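Local coordinates for universal stress protein MT1672 (Mycobacterium tuberculosis, PDB 1TQ8), which is a universal stress protein of the UspA family that probably binds an adenine nucleotide and acts in the response to stress, at the interface of chains A and B and the interface of chains A and C. Numbering follows the deposited sequence. Chains: chain A/B/C, hypothetical protein Rv1636.

Contact 1: the interface of chains A and B. Residues chain A 33, 36, 124-125; chain B 154-156.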
loop_
_atom_site.group_PDB
_atom_site.type_symbol
_atom_site.label_atom_id
_atom_site.label_comp_id
_atom_site.label_asym_id
_atom_site.label_seq_id
_atom_site.Cartn_x
_atom_site.Cartn_y
_atom_site.Cartn_z
ATOM N N ALA A 33 8.923 10.321 -15.657
ATOM C CA ALA A 33 7.540 9.867 -15.795
ATOM C C ALA A 33 6.846 10.724 -16.850
ATOM O O ALA A 33 5.915 10.279 -17.520
ATOM C CB ALA A 33 6.805 9.957 -14.457
ATOM N N ARG A 36 7.921 9.284 -20.226
ATOM C CA ARG A 36 7.179 8.064 -20.519
ATOM C C ARG A 36 5.724 8.371 -20.849
ATOM O O ARG A 36 5.160 7.772 -21.759
ATOM C CB ARG A 36 7.257 7.087 -19.343
ATOM C CG ARG A 36 6.352 5.865 -19.490
ATOM C CD ARG A 36 6.692 5.053 -20.736
ATOM N NE ARG A 36 8.082 4.613 -20.720
ATOM C CZ ARG A 36 8.680 3.985 -21.726
ATOM N NH1 ARG A 36 8.005 3.719 -22.837
ATOM N NH2 ARG A 36 9.958 3.630 -21.624
ATOM N N VAL A 124 -0.262 8.527 -14.548
ATOM C CA VAL A 124 1.149 8.207 -14.501
ATOM C C VAL A 124 1.900 9.005 -13.444
ATOM O O VAL A 124 1.717 10.219 -13.338
ATOM C CB VAL A 124 1.816 8.549 -15.849
ATOM C CG1 VAL A 124 3.273 8.149 -15.822
ATOM C CG2 VAL A 124 1.071 7.889 -16.993
ATOM N N VAL A 125 2.755 8.334 -12.676
ATOM C CA VAL A 125 3.582 9.023 -11.694
ATOM C C VAL A 125 4.952 8.382 -11.637
ATOM O O VAL A 125 5.122 7.219 -11.986
ATOM C CB VAL A 125 2.978 8.996 -10.265
ATOM C CG1 VAL A 125 1.633 9.724 -10.255
ATOM C CG2 VAL A 125 2.815 7.555 -9.775
ATOM N N LEU B 154 -0.116 3.840 -13.853
ATOM C CA LEU B 154 1.237 3.499 -14.253
ATOM C C LEU B 154 2.279 4.122 -13.337
ATOM O O LEU B 154 2.286 5.332 -13.123
ATOM C CB LEU B 154 1.468 3.964 -15.686
ATOM C CG LEU B 154 2.863 3.746 -16.255
ATOM C CD1 LEU B 154 3.186 2.251 -16.320
ATOM C CD2 LEU B 154 2.906 4.369 -17.639
ATOM N N ILE B 155 3.147 3.276 -12.795
ATOM C CA ILE B 155 4.217 3.710 -11.908
ATOM C C ILE B 155 5.522 3.533 -12.680
ATOM O O ILE B 155 5.924 2.414 -13.003
ATOM C CB ILE B 155 4.257 2.847 -10.622
ATOM C CG1 ILE B 155 2.907 2.907 -9.918
ATOM C CG2 ILE B 155 5.356 3.326 -9.691
ATOM C CD1 ILE B 155 2.833 2.044 -8.670
ATOM N N VAL B 156 6.172 4.650 -12.981
ATOM C CA VAL B 156 7.417 4.644 -13.735
ATOM C C VAL B 156 8.597 4.600 -12.778
ATOM O O VAL B 156 8.719 5.455 -11.899
ATOM C CB VAL B 156 7.525 5.924 -14.625
ATOM C CG1 VAL B 156 8.817 5.910 -15.436
ATOM C CG2 VAL B 156 6.332 6.009 -15.561
#
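A chi1 of -177° sets A:Val124 CG1 opposite the backbone N and aims it at B:Val156, while CG2 faces B:Leu154. B:Val156 has nearly the same torsion, -179°, and it sends CG2 back to meet A:Val124 CG1 at 3.7 Å. The two valines meet at a slant where these universal stress protein subunits pair strands reciprocally: strand 152-156 of chain B lies parallel to strand 122-126 of chain A and extends its sheet, and the two-fold symmetry repeats this with the chains exchanged. Such an exchange would suit a stable dimer, probably the biological one.

The backbone provides the register. A:Val125 uses both its polar atoms: its N donates to B:Leu154 O at 3.1 Å, and its O accepts from B:Val156 N at 2.9 Å, a nearly straight bond (176° at the hydrogen). Beta-branched valine suits the extended backbone required here and keeps the side chains short.

On the face toward helix 28-41, A:Val124 and B:Leu154 lie side by side and point the same way, with A:Val124 CG2 4.0 Å from B:Leu154 CD2. The helix covers B:Val156 with small or flexible groups. A:Ala33, having only a methyl, lets the strand come near, its CA 4.0 Å from B:Val156 CG2. Arginine suits its place through its apolar stem, A:Arg36 CG lying 3.9 Å from B:Val156 CG2. Bends at chi2 and chi3 then carry its guanidinium group away from B:Val156.

Contact 2: the interface of chains A and C. Residues chain A 133-134, 137-138; chain C 111, 125-126.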
loop_
_atom_site.group_PDB
_atom_site.type_symbol
_atom_site.label_atom_id
_atom_site.label_comp_id
_atom_site.label_asym_id
_atom_site.label_seq_id
_atom_site.Cartn_x
_atom_site.Cartn_y
_atom_site.Cartn_z
ATOM N N ILE A 133 13.094 3.044 8.084
ATOM C CA ILE A 133 12.309 1.863 8.382
ATOM C C ILE A 133 10.844 2.178 8.146
ATOM O O ILE A 133 10.163 1.477 7.405
ATOM C CB ILE A 133 12.506 1.398 9.835
ATOM C CG1 ILE A 133 13.970 0.986 10.053
ATOM C CG2 ILE A 133 11.604 0.213 10.124
ATOM C CD1 ILE A 133 14.252 0.431 11.445
ATOM N N ALA A 134 10.366 3.250 8.761
ATOM C CA ALA A 134 8.975 3.632 8.600
ATOM C C ALA A 134 8.637 3.909 7.122
ATOM O O ALA A 134 7.632 3.407 6.604
ATOM C CB ALA A 134 8.668 4.845 9.465
ATOM N N LEU A 137 8.301 0.547 5.470
ATOM C CA LEU A 137 7.252 -0.291 6.032
ATOM C C LEU A 137 5.853 0.175 5.636
ATOM O O LEU A 137 4.959 -0.642 5.388
ATOM C CB LEU A 137 7.332 -0.315 7.557
ATOM C CG LEU A 137 7.183 -1.640 8.318
ATOM C CD1 LEU A 137 6.673 -1.328 9.729
ATOM C CD2 LEU A 137 6.237 -2.592 7.620
ATOM N N LEU A 138 5.672 1.488 5.568
ATOM C CA LEU A 138 4.371 2.070 5.251
ATOM C C LEU A 138 4.042 2.217 3.776
ATOM O O LEU A 138 2.979 2.727 3.427
ATOM C CB LEU A 138 4.250 3.436 5.933
ATOM C CG LEU A 138 4.409 3.345 7.455
ATOM C CD1 LEU A 138 4.304 4.724 8.065
ATOM C CD2 LEU A 138 3.331 2.416 8.036
ATOM N N LEU C 111 14.117 -5.965 9.100
ATOM C CA LEU C 111 13.100 -5.906 10.140
ATOM C C LEU C 111 12.384 -7.254 10.242
ATOM O O LEU C 111 12.148 -7.757 11.336
ATOM C CB LEU C 111 12.108 -4.783 9.824
ATOM C CG LEU C 111 11.092 -4.388 10.897
ATOM C CD1 LEU C 111 11.820 -3.806 12.100
ATOM C CD2 LEU C 111 10.112 -3.376 10.316
ATOM N N VAL C 125 5.821 1.706 14.152
ATOM C CA VAL C 125 6.491 2.797 13.432
ATOM C C VAL C 125 5.604 4.026 13.477
ATOM O O VAL C 125 4.390 3.913 13.615
ATOM C CB VAL C 125 6.790 2.494 11.928
ATOM C CG1 VAL C 125 7.773 1.338 11.802
ATOM C CG2 VAL C 125 5.523 2.196 11.186
ATOM N N GLY C 126 6.224 5.197 13.398
ATOM C CA GLY C 126 5.477 6.436 13.390
ATOM C C GLY C 126 5.133 6.703 11.936
ATOM O O GLY C 126 5.928 6.394 11.048
#
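Packing of hydrocarbon groups dominates this patch, in which C:Val125, near the end of strand 122-126, sets its side chain against the short helix 133-137 of chain A, at an interface of the deposited assembly that may or may not form in solution. C:Val125 hides 60 Å² of its surface here. Its CG1 meets A:Leu137 CD1 at 3.6 Å, while CG2 faces A:Leu138 CD2 at 3.8 Å and also borders A:Leu137 CD1. The methyls are parted with CG1 anti to the carbonyl carbon (chi1 -64°) and CG2 between the backbone N and the carbonyl carbon. The valine and A:Leu138 slide past each other in opposite directions, whereas A:Leu137 approaches it at a slant. Valine is compact and stiff, with few torsions to fix, and the longer leucines reach it from the helix and the residue just after it. A:Ala134 is small enough to let the helix settle over the strand, its CB 3.9 Å from C:Val125 CB.

A second apolar group gathers around C:Leu111 of helix 107-117. Its chi1 of -170° extends the side chain toward chain A, where a crossing at about a right angle brings CD2 to both A:Ile133 CG2 and A:Leu137 CG, each at 3.9 Å.

Backbone meets methyl in the third kind of contact. C:Gly126 is the first glycine of the G-2X-G-9X-G(S/T) motif of ATP-binding universal stress proteins, and helix 133-137 lies in the nine-residue stretch of that motif; the protein probably binds a nucleotide there, although none is present at this patch. The glycine's carbonyl O touches A:Ala134, 3.5 Å from its methyl carbon CB.

The C-alpha centres of contact 1 and contact 2 lie about 25 Å apart; the two patches are separate, and chain A touches both neighbours in the deposited assembly. Strand 122-126 serves both: A:Val125 gives its backbone to strand pairing in contact 1, while in contact 2 its counterpart C:Val125 gives its side chain to packing. Both interfaces are two-fold symmetric, and each patch therefore has a twin with the chains exchanged. Two different dyads of this kind could build the four-chain deposited assembly as a dimer of dimers, although the structure alone does not show that this tetramer forms in the cell.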